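Long-range contact in phytase (Debaryomyces castellii, PDB 2GFI), which probably hydrolyses phytate (inositol hexakisphosphate) as a 3-phytase of the histidine acid phosphatase family: residues K120-A132 with C259-M271. Residues are numbered along the deposited sequence; the frame is centred on the assembly and turned at random.
Sequences KETSPKNSDSIYA and CAYELNVKGASPM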
loop_
_atom_site.group_PDB
_atom_site.type_symbol
_atom_site.label_atom_id
_atom_site.label_comp_id
_atom_site.label_asym_id
_atom_site.label_seq_id
_atom_site.Cartn_x
_atom_site.Cartn_y
_atom_site.Cartn_z
ATOM N N LYS A 120 1.065 10.384 -30.873
ATOM C CA LYS A 120 2.307 9.676 -30.537
ATOM C C LYS A 120 2.223 9.037 -29.170
ATOM O O LYS A 120 1.538 9.539 -28.268
ATOM C CB LYS A 120 3.509 10.629 -30.502
ATOM C CG LYS A 120 3.746 11.487 -31.753
ATOM C CD LYS A 120 4.039 10.692 -33.003
ATOM C CE LYS A 120 4.681 11.595 -34.077
ATOM N NZ LYS A 120 3.608 12.434 -34.686
ATOM N N GLU A 121 2.982 7.965 -29.003
ATOM C CA GLU A 121 3.218 7.401 -27.686
ATOM C C GLU A 121 3.850 8.463 -26.835
ATOM O O GLU A 121 4.694 9.225 -27.311
ATOM C CB GLU A 121 4.191 6.211 -27.800
ATOM C CG GLU A 121 3.573 4.952 -28.387
ATOM C CD GLU A 121 2.493 4.434 -27.467
ATOM O OE1 GLU A 121 2.854 3.829 -26.442
ATOM O OE2 GLU A 121 1.281 4.654 -27.757
ATOM N N THR A 122 3.465 8.534 -25.572
ATOM C CA THR A 122 4.286 9.282 -24.608
ATOM C C THR A 122 5.506 8.398 -24.325
ATOM O O THR A 122 5.405 7.163 -24.312
ATOM C CB THR A 122 3.501 9.515 -23.338
ATOM O OG1 THR A 122 2.725 8.327 -23.059
ATOM C CG2 THR A 122 2.436 10.672 -23.542
ATOM N N SER A 123 6.642 9.024 -24.093
ATOM C CA SER A 123 7.878 8.304 -23.890
ATOM C C SER A 123 8.727 9.191 -23.017
ATOM O O SER A 123 8.388 10.339 -22.851
ATOM C CB SER A 123 8.600 8.110 -25.231
ATOM O OG SER A 123 9.067 9.370 -25.670
ATOM N N PRO A 124 9.807 8.664 -22.433
ATOM C CA PRO A 124 10.769 9.472 -21.709
ATOM C C PRO A 124 11.275 10.651 -22.522
ATOM O O PRO A 124 11.757 11.627 -21.981
ATOM C CB PRO A 124 11.906 8.480 -21.475
ATOM C CG PRO A 124 11.242 7.204 -21.308
ATOM C CD PRO A 124 10.136 7.229 -22.346
ATOM N N LYS A 125 11.172 10.537 -23.840
ATOM C CA LYS A 125 11.735 11.516 -24.763
ATOM C C LYS A 125 10.799 12.727 -24.975
ATOM O O LYS A 125 11.258 13.851 -25.121
ATOM C CB LYS A 125 12.063 10.784 -26.058
ATOM C CG LYS A 125 12.734 11.569 -27.153
ATOM C CD LYS A 125 12.750 10.671 -28.384
ATOM C CE LYS A 125 13.637 11.212 -29.477
ATOM N NZ LYS A 125 13.590 10.247 -30.608
ATOM N N ASN A 126 9.488 12.500 -24.951
ATOM C CA ASN A 126 8.545 13.564 -25.237
ATOM C C ASN A 126 7.629 13.908 -24.046
ATOM O O ASN A 126 6.659 14.692 -24.167
ATOM C CB ASN A 126 7.753 13.231 -26.515
ATOM C CG ASN A 126 6.772 12.067 -26.319
ATOM O OD1 ASN A 126 6.450 11.729 -25.189
ATOM N ND2 ASN A 126 6.300 11.452 -27.417
ATOM N N SER A 127 7.972 13.360 -22.882
ATOM C CA SER A 127 7.084 13.343 -21.755
ATOM C C SER A 127 7.841 13.123 -20.456
ATOM O O SER A 127 8.814 12.372 -20.433
ATOM C CB SER A 127 6.103 12.192 -21.938
ATOM O OG SER A 127 5.141 12.204 -20.914
ATOM N N ASP A 128 7.391 13.757 -19.372
ATOM C CA ASP A 128 8.020 13.527 -18.067
ATOM C C ASP A 128 7.120 12.663 -17.163
ATOM O O ASP A 128 7.298 12.578 -15.957
ATOM C CB ASP A 128 8.431 14.855 -17.423
ATOM C CG ASP A 128 7.304 15.515 -16.719
ATOM O OD1 ASP A 128 6.129 15.134 -16.940
ATOM O OD2 ASP A 128 7.486 16.437 -15.894
ATOM N N SER A 129 6.166 11.999 -17.795
ATOM C CA SER A 129 5.202 11.188 -17.107
ATOM C C SER A 129 5.730 9.781 -16.845
ATOM O O SER A 129 6.241 9.117 -17.733
ATOM C CB SER A 129 3.962 11.072 -17.964
ATOM O OG SER A 129 2.990 10.375 -17.254
ATOM N N ILE A 130 5.595 9.314 -15.617
ATOM C CA ILE A 130 5.878 7.898 -15.327
ATOM C C ILE A 130 4.956 6.964 -16.113
ATOM O O ILE A 130 5.277 5.802 -16.288
ATOM C CB ILE A 130 5.811 7.622 -13.796
ATOM C CG1 ILE A 130 4.368 7.747 -13.280
ATOM C CG2 ILE A 130 6.761 8.567 -13.067
ATOM C CD1 ILE A 130 4.179 7.171 -11.922
ATOM N N TYR A 131 3.809 7.484 -16.559
ATOM C CA TYR A 131 2.805 6.701 -17.268
ATOM C C TYR A 131 3.082 6.597 -18.783
ATOM O O TYR A 131 2.222 6.204 -19.556
ATOM C CB TYR A 131 1.428 7.296 -17.016
ATOM C CG TYR A 131 1.079 7.274 -15.541
ATOM C CD1 TYR A 131 0.954 6.055 -14.848
ATOM C CD2 TYR A 131 0.854 8.466 -14.849
ATOM C CE1 TYR A 131 0.632 6.035 -13.531
ATOM C CE2 TYR A 131 0.554 8.461 -13.550
ATOM C CZ TYR A 131 0.435 7.251 -12.867
ATOM O OH TYR A 131 0.145 7.287 -11.508
ATOM N N ALA A 132 4.293 6.927 -19.189
ATOM C CA ALA A 132 4.649 6.914 -20.593
ATOM C C ALA A 132 4.329 5.575 -21.229
ATOM O O ALA A 132 4.482 4.516 -20.620
ATOM C CB ALA A 132 6.115 7.293 -20.776
ATOM N N CYS A 259 -8.453 15.447 -18.964
ATOM C CA CYS A 259 -7.953 14.871 -17.726
ATOM C C CYS A 259 -7.121 13.587 -18.002
ATOM O O CYS A 259 -5.965 13.478 -17.593
ATOM C CB CYS A 259 -9.150 14.567 -16.798
ATOM S SG CYS A 259 -8.905 13.243 -15.602
ATOM N N ALA A 260 -7.725 12.645 -18.732
ATOM C CA ALA A 260 -7.070 11.365 -19.038
ATOM C C ALA A 260 -5.773 11.595 -19.768
ATOM O O ALA A 260 -4.757 11.045 -19.388
ATOM C CB ALA A 260 -7.986 10.471 -19.813
ATOM N N TYR A 261 -5.807 12.440 -20.803
ATOM C CA TYR A 261 -4.599 12.783 -21.539
ATOM C C TYR A 261 -3.571 13.603 -20.823
ATOM O O TYR A 261 -2.404 13.343 -20.993
ATOM C CB TYR A 261 -4.928 13.303 -22.949
ATOM C CG TYR A 261 -5.387 12.121 -23.725
ATOM C CD1 TYR A 261 -4.466 11.194 -24.178
ATOM C CD2 TYR A 261 -6.739 11.869 -23.898
ATOM C CE1 TYR A 261 -4.864 10.066 -24.835
ATOM C CE2 TYR A 261 -7.158 10.729 -24.577
ATOM C CZ TYR A 261 -6.197 9.836 -25.037
ATOM O OH TYR A 261 -6.577 8.698 -25.686
ATOM N N GLU A 262 -3.969 14.589 -20.025
ATOM C CA GLU A 262 -2.989 15.347 -19.270
ATOM C C GLU A 262 -2.301 14.469 -18.216
ATOM O O GLU A 262 -1.088 14.619 -17.929
ATOM C CB GLU A 262 -3.658 16.532 -18.573
ATOM C CG GLU A 262 -2.640 17.475 -17.949
ATOM C CD GLU A 262 -3.275 18.781 -17.530
ATOM O OE1 GLU A 262 -4.327 18.750 -16.854
ATOM O OE2 GLU A 262 -2.720 19.840 -17.883
ATOM N N LEU A 263 -3.089 13.568 -17.626
ATOM C CA LEU A 263 -2.542 12.528 -16.766
ATOM C C LEU A 263 -1.474 11.693 -17.517
ATOM O O LEU A 263 -0.336 11.591 -17.050
ATOM C CB LEU A 263 -3.688 11.648 -16.223
ATOM C CG LEU A 263 -3.329 10.447 -15.333
ATOM C CD1 LEU A 263 -2.613 10.877 -14.051
ATOM C CD2 LEU A 263 -4.636 9.748 -14.962
ATOM N N ASN A 264 -1.819 11.151 -18.689
ATOM C CA ASN A 264 -0.842 10.443 -19.525
ATOM C C ASN A 264 0.394 11.294 -19.779
ATOM O O ASN A 264 1.527 10.862 -19.585
ATOM C CB ASN A 264 -1.436 10.103 -20.894
ATOM C CG ASN A 264 -2.443 9.030 -20.834
ATOM O OD1 ASN A 264 -2.675 8.448 -19.780
ATOM N ND2 ASN A 264 -3.056 8.736 -21.971
ATOM N N VAL A 265 0.168 12.526 -20.188
ATOM C CA VAL A 265 1.272 13.359 -20.639
ATOM C C VAL A 265 2.135 13.906 -19.517
ATOM O O VAL A 265 3.361 13.903 -19.620
ATOM C CB VAL A 265 0.762 14.483 -21.571
ATOM C CG1 VAL A 265 1.881 15.515 -21.827
ATOM C CG2 VAL A 265 0.239 13.866 -22.878
ATOM N N LYS A 266 1.494 14.402 -18.467
ATOM C CA LYS A 266 2.153 15.135 -17.387
ATOM C C LYS A 266 2.351 14.287 -16.132
ATOM O O LYS A 266 3.198 14.608 -15.294
ATOM C CB LYS A 266 1.308 16.354 -16.999
ATOM C CG LYS A 266 1.019 17.328 -18.153
ATOM C CD LYS A 266 2.283 18.021 -18.687
ATOM C CE LYS A 266 2.853 19.004 -17.672
ATOM N NZ LYS A 266 3.892 19.813 -18.417
ATOM N N GLY A 267 1.550 13.239 -15.973
ATOM C CA GLY A 267 1.664 12.383 -14.797
ATOM C C GLY A 267 0.734 12.805 -13.703
ATOM O O GLY A 267 0.713 12.186 -12.643
ATOM N N ALA A 268 -0.037 13.861 -13.967
ATOM C CA ALA A 268 -1.005 14.471 -13.047
ATOM C C ALA A 268 -1.787 15.511 -13.816
ATOM O O ALA A 268 -1.257 16.204 -14.686
ATOM C CB ALA A 268 -0.331 15.118 -11.827
ATOM N N SER A 269 -3.062 15.633 -13.510
ATOM C CA SER A 269 -3.855 16.632 -14.185
ATOM C C SER A 269 -4.749 17.356 -13.202
ATOM O O SER A 269 -5.616 16.747 -12.611
ATOM C CB SER A 269 -4.737 15.971 -15.228
ATOM O OG SER A 269 -5.586 16.938 -15.814
ATOM N N PRO A 270 -4.577 18.668 -13.082
ATOM C CA PRO A 270 -5.535 19.480 -12.349
ATOM C C PRO A 270 -6.941 19.326 -12.916
ATOM O O PRO A 270 -7.890 19.476 -12.209
ATOM C CB PRO A 270 -5.027 20.910 -12.570
ATOM C CG PRO A 270 -4.130 20.832 -13.714
ATOM C CD PRO A 270 -3.477 19.475 -13.660
ATOM N N MET A 271 -7.063 18.970 -14.176
ATOM C CA MET A 271 -8.357 18.894 -14.828
ATOM C C MET A 271 -9.129 17.686 -14.309
ATOM O O MET A 271 -10.377 17.685 -14.302
ATOM C CB MET A 271 -8.124 18.811 -16.344
ATOM C CG MET A 271 -9.318 19.092 -17.171
ATOM S SD MET A 271 -9.911 20.765 -17.007
ATOM C CE MET A 271 -8.797 21.683 -18.109
HETATM O O HOH W 1 1.337 8.480 -20.739
HETATM O O HOH W 2 5.291 15.826 -20.003
#
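Ser127 and Ser129 reach from the loop ahead of helix 133-148 to carbonyls in the last turn of helix 249-266. From CB, which lies 4.0 Å from Val265 O, the Ser127 side chain runs to OG, anti to the backbone N (chi1 -175°), and this torsion carries the hydroxyl to the helix end. There Ser127 OG donates to Val265 O at 2.8 Å, tilted 22° from the carbonyl plane, while its oxygen accepts from Ser129 N, an ST turn. Water 2 gives Val265 O a second donor and accepts from Asp128 N. An alanine here, lacking OG, would probably leave Val265 O to water 2 among the donors described and Ser129 N without its ST-turn acceptor.

Two residues on, Ser129 repeats the pattern one residue back in the helix: Ser129 OG makes a weak bond to Asn264 O at 2.8 Å and accepts from Tyr131 N. Water 1 also donates to Asn264 O and is hydrogen-bonded to Thr122 OG1, whose hydroxyl is further tied to Gly133 N in the next helix. Gly267, with positive phi (93°), turns the chain out of the helix; a CB there would press on Lys266 O. Its CA lies 3.4 Å from Ser129 OG.

Side-chain packing flanks these bonds. Thr122 CG2 meets Val265 CG2 at 3.9 Å, the two side chains crossing at about a right angle. The Tyr131 ring brings CE2 to Leu263 CD1 (4.0 Å) and has Gly267 O at its edge, while Ile130 CG1 covers one face. Asn264 ND2 turns instead to Ala40 O and Arg73 O, its side chain about 8 Å from that of His70, the predicted nucleophile. The chemistry is therefore that of a helix C-terminus in which Asn264 O and Val265 O each take a serine hydroxyl and a water, joining segments far apart in sequence.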